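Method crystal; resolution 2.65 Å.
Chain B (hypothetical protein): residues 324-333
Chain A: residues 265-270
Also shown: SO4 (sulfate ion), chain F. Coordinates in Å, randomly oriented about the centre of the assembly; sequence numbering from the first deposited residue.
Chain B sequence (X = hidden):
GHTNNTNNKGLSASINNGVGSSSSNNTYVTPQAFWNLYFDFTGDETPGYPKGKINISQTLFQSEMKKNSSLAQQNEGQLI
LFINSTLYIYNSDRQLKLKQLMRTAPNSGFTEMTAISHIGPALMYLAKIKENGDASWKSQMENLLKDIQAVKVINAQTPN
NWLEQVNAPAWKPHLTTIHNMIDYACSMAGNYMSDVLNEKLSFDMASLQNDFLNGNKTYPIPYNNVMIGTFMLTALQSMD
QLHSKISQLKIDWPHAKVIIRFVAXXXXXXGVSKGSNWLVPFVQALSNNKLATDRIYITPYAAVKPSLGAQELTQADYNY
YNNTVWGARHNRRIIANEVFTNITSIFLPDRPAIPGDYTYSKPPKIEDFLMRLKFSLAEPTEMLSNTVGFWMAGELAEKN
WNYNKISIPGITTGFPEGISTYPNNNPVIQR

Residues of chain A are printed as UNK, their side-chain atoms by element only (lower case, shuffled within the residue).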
# COMPACT_ATOMS: atom_id res chain seq x y z
N THR B 324 -19.41 -0.63 3.56
CA THR B 324 -18.84 -0.89 2.24
C THR B 324 -17.32 -1.06 2.34
O THR B 324 -16.80 -1.98 1.71
CB THR B 324 -19.26 0.23 1.26
OG1 THR B 324 -20.70 0.28 1.20
CG2 THR B 324 -18.67 0.08 -0.12
N VAL B 325 -16.62 -0.23 3.14
CA VAL B 325 -15.15 -0.29 3.23
C VAL B 325 -14.71 -1.21 4.37
O VAL B 325 -14.11 -2.27 4.11
CB VAL B 325 -14.46 1.11 3.30
CG1 VAL B 325 -12.95 0.97 3.42
CG2 VAL B 325 -14.80 1.95 2.08
N TRP B 326 -14.95 -0.81 5.61
CA TRP B 326 -14.54 -1.57 6.78
C TRP B 326 -15.26 -2.92 6.87
O TRP B 326 -14.59 -3.95 7.02
CB TRP B 326 -14.74 -0.75 8.08
CG TRP B 326 -14.01 -1.35 9.24
CD1 TRP B 326 -12.70 -1.13 9.58
CD2 TRP B 326 -14.50 -2.36 10.13
NE1 TRP B 326 -12.36 -1.94 10.64
CE2 TRP B 326 -13.43 -2.72 10.98
CE3 TRP B 326 -15.75 -3.00 10.29
CZ2 TRP B 326 -13.57 -3.69 11.99
CZ3 TRP B 326 -15.89 -3.96 11.28
CH2 TRP B 326 -14.81 -4.29 12.12
N GLY B 327 -16.59 -2.91 6.79
CA GLY B 327 -17.43 -4.10 6.93
C GLY B 327 -17.14 -5.24 5.96
O GLY B 327 -17.12 -6.40 6.36
N ALA B 328 -16.91 -4.90 4.68
CA ALA B 328 -16.63 -5.87 3.63
C ALA B 328 -15.33 -6.61 3.91
O ALA B 328 -15.32 -7.84 3.88
CB ALA B 328 -16.59 -5.20 2.27
N ARG B 329 -14.26 -5.88 4.27
CA ARG B 329 -12.96 -6.48 4.61
C ARG B 329 -13.11 -7.44 5.82
O ARG B 329 -12.64 -8.58 5.79
CB ARG B 329 -11.92 -5.38 4.93
CG ARG B 329 -10.93 -5.01 3.85
CD ARG B 329 -11.43 -4.03 2.83
NE ARG B 329 -11.99 -4.78 1.70
CZ ARG B 329 -12.97 -4.33 0.92
NH1 ARG B 329 -13.49 -3.13 1.13
NH2 ARG B 329 -13.42 -5.08 -0.07
N HIS B 330 -13.82 -6.99 6.85
CA HIS B 330 -14.07 -7.77 8.06
C HIS B 330 -14.92 -9.02 7.80
O HIS B 330 -14.63 -10.09 8.34
CB HIS B 330 -14.74 -6.89 9.11
CG HIS B 330 -14.50 -7.35 10.51
ND1 HIS B 330 -13.22 -7.32 11.07
CD2 HIS B 330 -15.38 -7.83 11.42
CE1 HIS B 330 -13.37 -7.77 12.31
NE2 HIS B 330 -14.65 -8.09 12.56
N ASN B 331 -15.99 -8.88 6.99
CA ASN B 331 -16.90 -9.98 6.69
C ASN B 331 -16.23 -11.07 5.88
O ASN B 331 -16.43 -12.24 6.19
CB ASN B 331 -18.15 -9.49 5.98
CG ASN B 331 -19.32 -9.30 6.91
OD1 ASN B 331 -19.86 -8.19 6.99
ND2 ASN B 331 -19.76 -10.37 7.62
N ARG B 332 -15.42 -10.69 4.87
CA ARG B 332 -14.70 -11.63 4.01
C ARG B 332 -13.75 -12.54 4.81
O ARG B 332 -13.69 -13.74 4.55
CB ARG B 332 -13.91 -10.87 2.94
CG ARG B 332 -14.75 -10.59 1.72
CD ARG B 332 -14.24 -9.40 0.92
NE ARG B 332 -13.09 -9.74 0.08
CZ ARG B 332 -13.16 -10.15 -1.18
NH1 ARG B 332 -14.35 -10.31 -1.77
NH2 ARG B 332 -12.06 -10.41 -1.87
N ARG B 333 -13.04 -11.96 5.80
CA ARG B 333 -12.14 -12.67 6.69
C ARG B 333 -12.91 -13.74 7.49
O ARG B 333 -12.43 -14.86 7.63
CB ARG B 333 -11.45 -11.67 7.63
CG ARG B 333 -10.09 -12.10 8.17
CD ARG B 333 -9.46 -10.97 8.98
NE ARG B 333 -8.07 -10.73 8.56
CZ ARG B 333 -7.48 -9.54 8.59
NH1 ARG B 333 -8.13 -8.47 9.02
NH2 ARG B 333 -6.22 -9.41 8.18
N UNK A 265 -11.90 -3.64 -8.78
CA UNK A 265 -13.27 -3.21 -8.51
C UNK A 265 -13.45 -2.47 -7.21
O UNK A 265 -12.87 -1.39 -7.02
N UNK A 266 -14.23 -3.05 -6.30
CA UNK A 266 -14.51 -2.48 -4.97
C UNK A 266 -13.48 -2.92 -3.90
O UNK A 266 -13.59 -2.51 -2.74
c UNK A 266 -15.91 -2.89 -4.52
o UNK A 266 -16.09 -4.29 -4.63
N UNK A 267 -12.49 -3.77 -4.28
CA UNK A 267 -11.47 -4.23 -3.33
C UNK A 267 -10.42 -3.13 -3.18
O UNK A 267 -9.38 -3.11 -3.85
c UNK A 267 -10.24 -6.33 -2.67
c UNK A 267 -10.86 -5.56 -3.78
n UNK A 267 -10.01 -7.59 -2.90
o UNK A 267 -9.93 -5.81 -1.60
N UNK A 268 -10.74 -2.17 -2.30
CA UNK A 268 -9.99 -0.94 -2.03
C UNK A 268 -8.74 -1.14 -1.16
O UNK A 268 -8.01 -0.18 -0.96
c UNK A 268 -10.90 0.16 -1.41
c UNK A 268 -11.61 -0.32 -0.15
c UNK A 268 -11.89 0.68 -2.45
N UNK A 269 -8.46 -2.38 -0.73
CA UNK A 269 -7.31 -2.70 0.12
C UNK A 269 -6.33 -3.70 -0.50
O UNK A 269 -5.33 -4.02 0.14
c UNK A 269 -7.81 -3.29 1.43
o UNK A 269 -8.58 -4.46 1.18
N UNK A 270 -6.61 -4.21 -1.71
CA UNK A 270 -5.82 -5.28 -2.32
C UNK A 270 -4.87 -4.83 -3.41
O UNK A 270 -5.08 -3.80 -4.04
c UNK A 270 -6.76 -6.32 -2.87
S SO4 F . -12.12 -9.37 -5.41
O1 SO4 F . -12.41 -10.51 -4.55
O2 SO4 F . -12.98 -8.24 -5.01
O3 SO4 F . -10.71 -9.02 -5.26
O4 SO4 F . -12.39 -9.70 -6.81

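Position 265 of chain A has backbone atoms and no side-chain atoms. It lies out of reach of the chain B helix. Its phi is 57°, and a positive phi by itself favours glycine. The residue is G265(A).

Position 266 carries one carbon and then one oxygen, unbranched. The side chain makes no contact with chain B, although the CA-to-CB bond points toward it: the oxygen stays 5.3 Å from NH2 of R329(B), the closest approach of the side chain. That is a hydroxymethyl group, so the residue is S266(A). The backbone comes closer: O of S266(A) lies 3.7 Å from NH2 of R329(B), without a hydrogen bond.

Position 267 has two side-chain carbons, the second carrying one oxygen and one nitrogen. This is a short carboxamide. The nitrogen lies 3.6 Å from NH2 of R332(B), and the oxygen 3.9 Å from NH2 of R329(B). Two carbons with an amide end give asparagine, N267(A). The element labels place its ND2 2.8 Å from O3 of the sulfate, and this is a hydrogen bond with a nearly straight angle of 170°.

Position 268 has three side-chain carbons: one bonded to CA and carrying the other two. There is no polar atom. One branch carbon approaches V325(B) and R329(B). A beta-branched, all-carbon side chain of this size is valine, V268(A). Its CG2 is 4.0 Å from CG1 of V325(B), an apolar contact, and 3.6 Å from NH1 of R329(B). Its backbone N lies over one face of the R329(B) guanidinium.

Position 269 again shows one carbon and then one oxygen. The oxygen sits beside the R329(B) side chain. The residue is S269(A). Its OG is 3.3 Å from CD of R329(B). OG is also 3.5 Å from NE of R329(B), but the angle is too poor for a hydrogen bond.

Position 270 has a single side-chain carbon. Its CA-to-CB bond points toward chain B, but it makes no contact there: the CB stays 6.8 Å from NH2 of R332(B). One carbon makes it A270(A). It closes a type I beta turn that starts at N267(A).

The contact works chiefly by packing. No direct hydrogen bond crosses between the two stretches, which bury 255 Å² in all. R329(B) is the centre: its side chain reaches the turn, and its NH1 makes a weak 3.2 Å hydrogen bond back to O of V325(B). The sulfate, probably from the crystallisation liquor, adds a polar bridge. NH2 of R332(B) donates to sulfate O1 at 2.7 Å, while N267(A) holds O3. The anion thus joins two side chains whose nitrogens do not bond each other.

Chain A (265-270) GSNVSA
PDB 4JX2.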